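Local atomic coordinates of phosphodiesterase (PDB entry 7D7P), a protein that belongs to the cyclic nucleotide phosphodiesterase family of the HD superfamily, with an all-helical fold that holds a zinc ion and a magnesium ion. Residues A[118-121]-A[122-126]; A[221-224]-A[225-229]. All coordinates share one frame; numbering follows the deposited sequence.

Contact 1. Residues A[118-121]-A[122-126]; sequences TTYL and LLTSV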
loop_
_atom_site.group_PDB
_atom_site.type_symbol
_atom_site.label_atom_id
_atom_site.label_comp_id
_atom_site.label_asym_id
_atom_site.label_seq_id
_atom_site.Cartn_x
_atom_site.Cartn_y
_atom_site.Cartn_z
ATOM N N THR A 118 17.400 -20.035 -3.011
ATOM C CA THR A 118 17.001 -18.930 -2.143
ATOM C C THR A 118 16.972 -19.362 -0.682
ATOM O O THR A 118 17.304 -18.572 0.210
ATOM C CB THR A 118 15.638 -18.392 -2.580
ATOM O OG1 THR A 118 15.675 -18.085 -3.980
ATOM C CG2 THR A 118 15.270 -17.135 -1.795
ATOM N N THR A 119 16.575 -20.611 -0.418
ATOM C CA THR A 119 16.646 -21.137 0.943
ATOM C C THR A 119 18.089 -21.198 1.424
ATOM O O THR A 119 18.380 -20.904 2.590
ATOM C CB THR A 119 16.004 -22.524 1.008
ATOM O OG1 THR A 119 14.628 -22.437 0.616
ATOM C CG2 THR A 119 16.087 -23.092 2.423
ATOM N N TYR A 120 19.009 -21.569 0.532
ATOM C CA TYR A 120 20.425 -21.582 0.880
ATOM C C TYR A 120 20.924 -20.177 1.203
ATOM O O TYR A 120 21.756 -19.997 2.099
ATOM C CB TYR A 120 21.218 -22.213 -0.265
ATOM C CG TYR A 120 22.586 -21.627 -0.521
ATOM C CD1 TYR A 120 23.687 -22.029 0.225
ATOM C CD2 TYR A 120 22.783 -20.698 -1.534
ATOM C CE1 TYR A 120 24.942 -21.506 -0.018
ATOM C CE2 TYR A 120 24.033 -20.170 -1.782
ATOM C CZ TYR A 120 25.109 -20.576 -1.024
ATOM O OH TYR A 120 26.356 -20.051 -1.277
ATOM N N LEU A 121 20.414 -19.166 0.495
ATOM C CA LEU A 121 20.804 -17.791 0.793
ATOM C C LEU A 121 20.234 -17.334 2.131
ATOM O O LEU A 121 20.933 -16.687 2.920
ATOM C CB LEU A 121 20.347 -16.853 -0.327
ATOM C CG LEU A 121 20.967 -17.022 -1.717
ATOM C CD1 LEU A 121 20.232 -16.156 -2.730
ATOM C CD2 LEU A 121 22.451 -16.686 -1.703
ATOM N N LEU A 122 18.970 -17.669 2.406
ATOM C CA LEU A 122 18.322 -17.196 3.626
ATOM C C LEU A 122 18.920 -17.849 4.867
ATOM O O LEU A 122 19.153 -17.173 5.876
ATOM C CB LEU A 122 16.817 -17.460 3.551
ATOM C CG LEU A 122 16.024 -16.605 2.559
ATOM C CD1 LEU A 122 14.647 -17.203 2.317
ATOM C CD2 LEU A 122 15.905 -15.175 3.062
ATOM N N LEU A 123 19.172 -19.160 4.815
ATOM C CA LEU A 123 19.717 -19.851 5.980
ATOM C C LEU A 123 21.145 -19.406 6.268
ATOM O O LEU A 123 21.536 -19.270 7.432
ATOM C CB LEU A 123 19.666 -21.365 5.773
ATOM C CG LEU A 123 18.290 -22.019 5.646
ATOM C CD1 LEU A 123 18.449 -23.515 5.434
ATOM C CD2 LEU A 123 17.421 -21.728 6.864
ATOM N N THR A 124 21.939 -19.182 5.219
ATOM C CA THR A 124 23.293 -18.682 5.411
ATOM C C THR A 124 23.286 -17.301 6.055
ATOM O O THR A 124 24.186 -16.974 6.837
ATOM C CB THR A 124 24.033 -18.644 4.071
ATOM O OG1 THR A 124 24.031 -19.953 3.488
ATOM C CG2 THR A 124 25.470 -18.182 4.255
ATOM N N SER A 125 22.265 -16.494 5.767
ATOM C CA SER A 125 22.240 -15.120 6.253
ATOM C C SER A 125 21.830 -15.026 7.721
ATOM O O SER A 125 22.365 -14.189 8.455
ATOM C CB SER A 125 21.305 -14.274 5.384
ATOM O OG SER A 125 21.700 -14.314 4.024
ATOM N N VAL A 126 20.878 -15.846 8.165
ATOM C CA VAL A 126 20.280 -15.636 9.489
ATOM C C VAL A 126 20.279 -16.874 10.373
ATOM O O VAL A 126 20.056 -16.740 11.591
ATOM C CB VAL A 126 18.842 -15.086 9.353
ATOM C CG1 VAL A 126 18.821 -13.803 8.541
ATOM C CG2 VAL A 126 17.923 -16.133 8.744
#

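Contact 2. Residues A[221-224]-A[225-229]; sequences THHT and KLSKM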
loop_
_atom_site.group_PDB
_atom_site.type_symbol
_atom_site.label_atom_id
_atom_site.label_comp_id
_atom_site.label_asym_id
_atom_site.label_seq_id
_atom_site.Cartn_x
_atom_site.Cartn_y
_atom_site.Cartn_z
ATOM N N THR A 221 -2.259 -20.557 4.683
ATOM C CA THR A 221 -1.690 -20.403 6.015
ATOM C C THR A 221 -0.773 -19.189 6.126
ATOM O O THR A 221 -0.084 -19.036 7.139
ATOM C CB THR A 221 -0.927 -21.670 6.416
ATOM O OG1 THR A 221 0.270 -21.778 5.635
ATOM C CG2 THR A 221 -1.786 -22.908 6.189
ATOM N N HIS A 222 -0.755 -18.323 5.110
ATOM C CA HIS A 222 0.119 -17.153 5.131
ATOM C C HIS A 222 -0.255 -16.200 6.264
ATOM O O HIS A 222 0.614 -15.743 7.017
ATOM C CB HIS A 222 0.063 -16.441 3.776
ATOM C CG HIS A 222 0.722 -15.095 3.767
ATOM N ND1 HIS A 222 2.033 -14.910 3.380
ATOM C CD2 HIS A 222 0.250 -13.868 4.089
ATOM C CE1 HIS A 222 2.339 -13.629 3.468
ATOM N NE2 HIS A 222 1.275 -12.974 3.899
ATOM N N HIS A 223 -1.549 -15.902 6.408
ATOM C CA HIS A 223 -1.986 -14.914 7.391
ATOM C C HIS A 223 -1.693 -15.372 8.818
ATOM O O HIS A 223 -1.296 -14.562 9.665
ATOM C CB HIS A 223 -3.481 -14.627 7.208
ATOM C CG HIS A 223 -3.986 -13.468 8.012
ATOM N ND1 HIS A 223 -3.760 -12.154 7.656
ATOM C CD2 HIS A 223 -4.711 -13.426 9.155
ATOM C CE1 HIS A 223 -4.323 -11.355 8.545
ATOM N NE2 HIS A 223 -4.906 -12.102 9.467
ATOM N N THR A 224 -1.877 -16.665 9.106
ATOM C CA THR A 224 -1.619 -17.151 10.460
ATOM C C THR A 224 -0.152 -16.986 10.843
ATOM O O THR A 224 0.158 -16.595 11.975
ATOM C CB THR A 224 -2.044 -18.614 10.599
ATOM O OG1 THR A 224 -1.177 -19.445 9.815
ATOM C CG2 THR A 224 -3.486 -18.807 10.151
ATOM N N LYS A 225 0.766 -17.277 9.919
ATOM C CA LYS A 225 2.179 -17.085 10.220
ATOM C C LYS A 225 2.523 -15.609 10.346
ATOM O O LYS A 225 3.373 -15.240 11.163
ATOM C CB LYS A 225 3.047 -17.749 9.149
ATOM C CG LYS A 225 3.158 -19.259 9.296
ATOM C CD LYS A 225 4.182 -19.838 8.332
ATOM C CE LYS A 225 3.720 -19.707 6.889
ATOM N NZ LYS A 225 2.463 -20.466 6.633
ATOM N N LEU A 226 1.867 -14.750 9.561
ATOM C CA LEU A 226 2.128 -13.318 9.651
ATOM C C LEU A 226 1.692 -12.760 11.002
ATOM O O LEU A 226 2.391 -11.925 11.589
ATOM C CB LEU A 226 1.421 -12.588 8.510
ATOM C CG LEU A 226 1.635 -11.074 8.434
ATOM C CD1 LEU A 226 3.118 -10.728 8.389
ATOM C CD2 LEU A 226 0.903 -10.487 7.239
ATOM N N SER A 227 0.542 -13.216 11.513
ATOM C CA SER A 227 0.059 -12.756 12.813
ATOM C C SER A 227 0.996 -13.179 13.938
ATOM O O SER A 227 1.259 -12.398 14.861
ATOM C CB SER A 227 -1.350 -13.288 13.079
ATOM O OG SER A 227 -2.262 -12.906 12.063
ATOM N N LYS A 228 1.500 -14.413 13.888
ATOM C CA LYS A 228 2.398 -14.885 14.938
ATOM C C LYS A 228 3.731 -14.150 14.893
ATOM O O LYS A 228 4.327 -13.869 15.940
ATOM C CB LYS A 228 2.603 -16.396 14.812
ATOM C CG LYS A 228 1.321 -17.201 14.971
ATOM C CD LYS A 228 1.559 -18.685 14.744
ATOM C CE LYS A 228 0.260 -19.473 14.833
ATOM N NZ LYS A 228 0.471 -20.927 14.578
ATOM N N MET A 229 4.212 -13.827 13.691
ATOM C CA MET A 229 5.425 -13.028 13.567
ATOM C C MET A 229 5.225 -11.630 14.142
ATOM O O MET A 229 6.141 -11.063 14.750
ATOM C CB MET A 229 5.853 -12.950 12.101
ATOM C CG MET A 229 6.391 -14.257 11.546
ATOM S SD MET A 229 8.190 -14.355 11.613
ATOM C CE MET A 229 8.626 -13.179 10.338
#

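Contact 1. Residues A[118-121]-A[122-126]
Contact 1 is a local, buried i to i+4 contact along the last two turns of helix 109-126 in the all-helical phosphodiesterase fold, in which T118 to L121 meet L122 to S125. Two alpha-helical bonds start it: L122 N-H donates a hydrogen bond to T118 O, and L123 N bonds T119 O at 2.9 Å in a nearly straight line (N-H...O 167°). T118 with L122, and T119 with L123, lie side by side and point the same way. The CG2 methyl of T119 lies against CD1 of L123, 3.9 Å away, while CG2 of T118 reaches CD1 of L122 more loosely, at 4.2 Å. In both threonines CG2 stands anti to the backbone N, which sets the methyl facing the next turn; the hydroxyls turn back instead, T118 OG1 to M114 O and T119 OG1 to V115 O. T118, T119 and L123 pack on helix 245-260 (A259, L256, L255), and T119 and L123 also on helix 133-145 (A143, L136, M139). On another side Y120, L121 and T124 meet the N-terminal residues L51, F52, A43 and L46. The final turn adds hydroxyl donors to the backbone bonds. S125 OG bonds L121 O at 2.7 Å, alongside a weak bond from S125 N. Y120 O is gripped twice by T124: N comes from above the carbonyl plane at 3.2 Å, and OG1, held beside its own backbone N (chi1 -57°), approaches to 2.7 Å almost in line with the C=O bond.

Contact 2. Residues A[221-224]-A[225-229]
The first turns of helix 222-234 make up contact 2, a helix N-terminus where T221 occupies the N-cap position and K225 folds back onto it. T221 does not cap with its side chain; its OG1 bonds D218 O instead. T221 O takes several bonds. K225 NZ donates to T221 O at 3.0 Å, and T224 OG1 reaches the same oxygen at 2.9 Å from the opposite face of the carbonyl plane; a weak backbone bond from K225 N is added. The lysine chain gets there by bending at chi3 (-67°) and chi4 (-62°), which curls the ammonium group back over the peptide, 74° out of its plane. Since NZ also bonds N216 OD1, the lysine ties the helix start to the preceding loop, and these two acceptors would probably ease the burial of its charge. Two residues on, H223 O likewise has two donors from opposite faces: S227 N at 2.9 Å and S227 OG at 3.1 Å. S227 OG lies over one face of the H223 imidazole, 3.8 Å from NE2. H222 and L226 lie side by side, CD2 of the leucine 4.2 Å from NE2 of the H222 ring, and L226 N bonds H222 O in the carbonyl plane. With CG anti to its backbone N, H222 is directed into the protein, where ND1 bonds H257 NE2 and the ring meets that of W323. H222, K225, L226 and M229 pack against helix 305-330 through V319, W323, Q326 and L327, while F250 of helix 245-260 touches K225, K228 and M229.

Both contacts are short-range, lie in series along the chain and neither nest nor cross. Contact 1 comes first, at the C-terminal end of helix 109-126; contact 2 follows after several intervening helices, where the chain enters helix 222-234. Neither closes a long loop. Their centres are 20 Å apart and their nearest atoms about 10 Å apart, so they do not touch. Helix 245-260 links them, meeting contact 1 through its C-terminal part and contact 2 along F250 to H257. Contact 1 also joins helix 133-145 and the N-terminal residues, whereas contact 2 joins helix 305-330. D260, a zinc ligand, ends the shared helix.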